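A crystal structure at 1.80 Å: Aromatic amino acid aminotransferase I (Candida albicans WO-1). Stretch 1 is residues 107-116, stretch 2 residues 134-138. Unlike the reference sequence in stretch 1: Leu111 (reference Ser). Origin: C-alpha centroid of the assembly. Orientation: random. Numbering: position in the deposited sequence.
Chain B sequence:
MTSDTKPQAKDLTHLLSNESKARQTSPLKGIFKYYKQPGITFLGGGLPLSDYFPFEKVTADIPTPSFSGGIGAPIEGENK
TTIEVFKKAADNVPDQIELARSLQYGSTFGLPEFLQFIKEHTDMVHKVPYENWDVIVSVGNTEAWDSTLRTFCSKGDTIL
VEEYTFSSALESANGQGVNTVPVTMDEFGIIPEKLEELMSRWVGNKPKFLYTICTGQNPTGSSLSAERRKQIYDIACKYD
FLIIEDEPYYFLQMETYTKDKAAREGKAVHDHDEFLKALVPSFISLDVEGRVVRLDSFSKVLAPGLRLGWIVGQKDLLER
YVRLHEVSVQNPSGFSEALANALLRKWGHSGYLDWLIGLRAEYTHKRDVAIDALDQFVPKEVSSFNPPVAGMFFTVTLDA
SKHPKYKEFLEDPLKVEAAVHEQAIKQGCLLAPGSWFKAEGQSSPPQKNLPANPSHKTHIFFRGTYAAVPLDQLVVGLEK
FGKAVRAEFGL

Stretch 1, residues 107-116: STFGLPEFLQ
Stretch 2, residues 134-138: DVIVS

Stretch 1 enters as a type I turn, Ser107 to Gly110, and continues as a helix from Pro112; stretch 2 is an extended strand whose direction makes 122° with the helix, the axes approaching to 9.1 Å. Ser107 (chi1 t) stabilises the turn by accepting a hydrogen bond at OG from Phe109 N (3.2 Å). Thr108 (phi/psi -74/-16) is tied to the strand through a water that donates to both Thr108 O and Val137 O, each at 2.7 Å. Phe109 (-63/-36) lies opposite Ile136, CA to CA 4.9 Å. Its carbonyl O accepts the one direct hydrogen bond of the contact, from Val137 N (3.0 Å, 162°), and also meets Ile136 CA at 3.4 Å; its ring, chi1 m, sets CD2 3.7 Å from CG2 of Ile136 (chi1 p). Gly110, at 135/169, suits glycine alone: a CB would jam against the preceding carbonyl and fall 2.6 Å from Val137 CG1. Leu111, differing from the reference, is the N-cap residue and points away; its O accepts from Leu115 N (3.1 Å). From the helix, Phe114 (chi1 t) presents its ring edge, CE2 to Val137 CG1 3.8 Å. Leu115 (m, t) extends CD2 to 3.8 Å from Val137 CG1 and 4.1 Å from Val135 CG2. Val137 (chi1 m), pointing toward stretch 1, packs CG1 against Phe114 and Leu115 and turns CG2 to the Thr108-Gly110 backbone; 336 Å² is buried altogether.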

# COMPACT_ATOMS: atom_id res chain seq x y z
N SER B 107 -3.60 6.48 13.19
CA SER B 107 -2.27 5.93 13.57
C SER B 107 -1.86 4.88 12.53
O SER B 107 -2.70 4.00 12.17
CB SER B 107 -2.29 5.32 14.94
OG SER B 107 -1.07 4.60 15.17
N THR B 108 -0.61 4.95 12.07
CA THR B 108 -0.09 3.99 11.05
C THR B 108 0.16 2.62 11.71
O THR B 108 0.34 1.65 10.98
CB THR B 108 1.15 4.59 10.36
OG1 THR B 108 0.71 5.54 9.38
CG2 THR B 108 1.99 3.56 9.64
N PHE B 109 0.21 2.52 13.04
CA PHE B 109 0.37 1.22 13.75
C PHE B 109 -0.84 0.33 13.44
O PHE B 109 -0.67 -0.88 13.32
CB PHE B 109 0.48 1.41 15.27
CG PHE B 109 1.81 1.92 15.74
CD1 PHE B 109 2.10 3.27 15.70
CD2 PHE B 109 2.72 1.06 16.32
CE1 PHE B 109 3.30 3.75 16.18
CE2 PHE B 109 3.92 1.55 16.81
CZ PHE B 109 4.23 2.89 16.70
N GLY B 110 -2.02 0.94 13.33
CA GLY B 110 -3.29 0.28 12.97
C GLY B 110 -4.43 0.73 13.87
O GLY B 110 -4.16 1.43 14.88
N LEU B 111 -5.67 0.38 13.53
CA LEU B 111 -6.83 0.78 14.37
C LEU B 111 -6.90 -0.12 15.60
O LEU B 111 -6.71 -1.32 15.48
CB LEU B 111 -8.08 0.69 13.51
CG LEU B 111 -8.15 1.73 12.38
CD1 LEU B 111 -9.08 1.25 11.27
CD2 LEU B 111 -8.55 3.10 12.92
N PRO B 112 -7.22 0.42 16.82
CA PRO B 112 -7.06 -0.33 18.07
C PRO B 112 -7.87 -1.63 18.18
O PRO B 112 -7.32 -2.63 18.69
CB PRO B 112 -7.51 0.64 19.20
CG PRO B 112 -7.77 1.99 18.54
CD PRO B 112 -7.65 1.81 17.04
N GLU B 113 -9.12 -1.62 17.73
CA GLU B 113 -10.04 -2.78 17.81
C GLU B 113 -9.46 -3.93 16.96
O GLU B 113 -9.50 -5.11 17.39
CB GLU B 113 -11.44 -2.41 17.31
CG GLU B 113 -12.16 -1.42 18.22
CD GLU B 113 -11.84 0.06 18.07
OE1 GLU B 113 -10.98 0.47 17.22
OE2 GLU B 113 -12.46 0.82 18.81
N PHE B 114 -8.92 -3.61 15.80
CA PHE B 114 -8.36 -4.65 14.89
C PHE B 114 -7.07 -5.20 15.50
O PHE B 114 -6.92 -6.44 15.60
CB PHE B 114 -8.14 -4.06 13.50
CG PHE B 114 -7.49 -5.06 12.58
CD1 PHE B 114 -8.20 -6.17 12.13
CD2 PHE B 114 -6.16 -4.94 12.26
CE1 PHE B 114 -7.58 -7.11 11.32
CE2 PHE B 114 -5.54 -5.88 11.45
CZ PHE B 114 -6.26 -6.94 10.97
N LEU B 115 -6.14 -4.32 15.89
CA LEU B 115 -4.84 -4.71 16.52
C LEU B 115 -5.12 -5.59 17.74
O LEU B 115 -4.43 -6.62 17.89
CB LEU B 115 -4.06 -3.47 16.95
CG LEU B 115 -3.38 -2.65 15.84
CD1 LEU B 115 -2.61 -1.46 16.42
CD2 LEU B 115 -2.44 -3.53 15.03
N GLN B 116 -6.11 -5.26 18.58
CA GLN B 116 -6.41 -6.06 19.78
C GLN B 116 -6.76 -7.50 19.38
O GLN B 116 -6.23 -8.46 19.99
CB GLN B 116 -7.56 -5.47 20.59
CG GLN B 116 -7.91 -6.31 21.81
CD GLN B 116 -9.07 -5.72 22.58
OE1 GLN B 116 -10.18 -5.61 22.06
NE2 GLN B 116 -8.81 -5.33 23.82
N ASP B 134 5.16 -6.88 19.60
CA ASP B 134 3.96 -6.15 19.16
C ASP B 134 3.55 -6.65 17.78
O ASP B 134 4.25 -7.50 17.19
CB ASP B 134 4.17 -4.64 19.18
CG ASP B 134 2.91 -3.87 19.55
OD1 ASP B 134 1.89 -4.50 19.97
OD2 ASP B 134 2.94 -2.67 19.39
N VAL B 135 2.40 -6.15 17.35
CA VAL B 135 1.87 -6.30 15.98
C VAL B 135 1.57 -4.90 15.44
O VAL B 135 1.06 -4.04 16.19
CB VAL B 135 0.65 -7.21 15.98
CG1 VAL B 135 1.01 -8.59 16.48
CG2 VAL B 135 -0.46 -6.65 16.82
N ILE B 136 1.86 -4.71 14.16
CA ILE B 136 1.43 -3.53 13.37
C ILE B 136 0.74 -4.05 12.12
O ILE B 136 0.96 -5.21 11.72
CB ILE B 136 2.65 -2.62 13.05
CG1 ILE B 136 3.73 -3.34 12.25
CG2 ILE B 136 3.19 -2.04 14.36
CD1 ILE B 136 4.83 -2.45 11.67
N VAL B 137 -0.10 -3.24 11.54
CA VAL B 137 -0.82 -3.60 10.30
C VAL B 137 0.15 -3.49 9.11
O VAL B 137 1.16 -2.72 9.14
CB VAL B 137 -2.09 -2.76 10.13
CG1 VAL B 137 -3.04 -3.06 11.26
CG2 VAL B 137 -1.79 -1.27 10.00
N SER B 138 -0.15 -4.29 8.10
CA SER B 138 0.42 -4.21 6.74
C SER B 138 -0.72 -4.21 5.74
O SER B 138 -1.88 -4.50 6.14
CB SER B 138 1.34 -5.36 6.49
OG SER B 138 0.58 -6.53 6.23
O HOH W 1 1.95 -0.35 10.19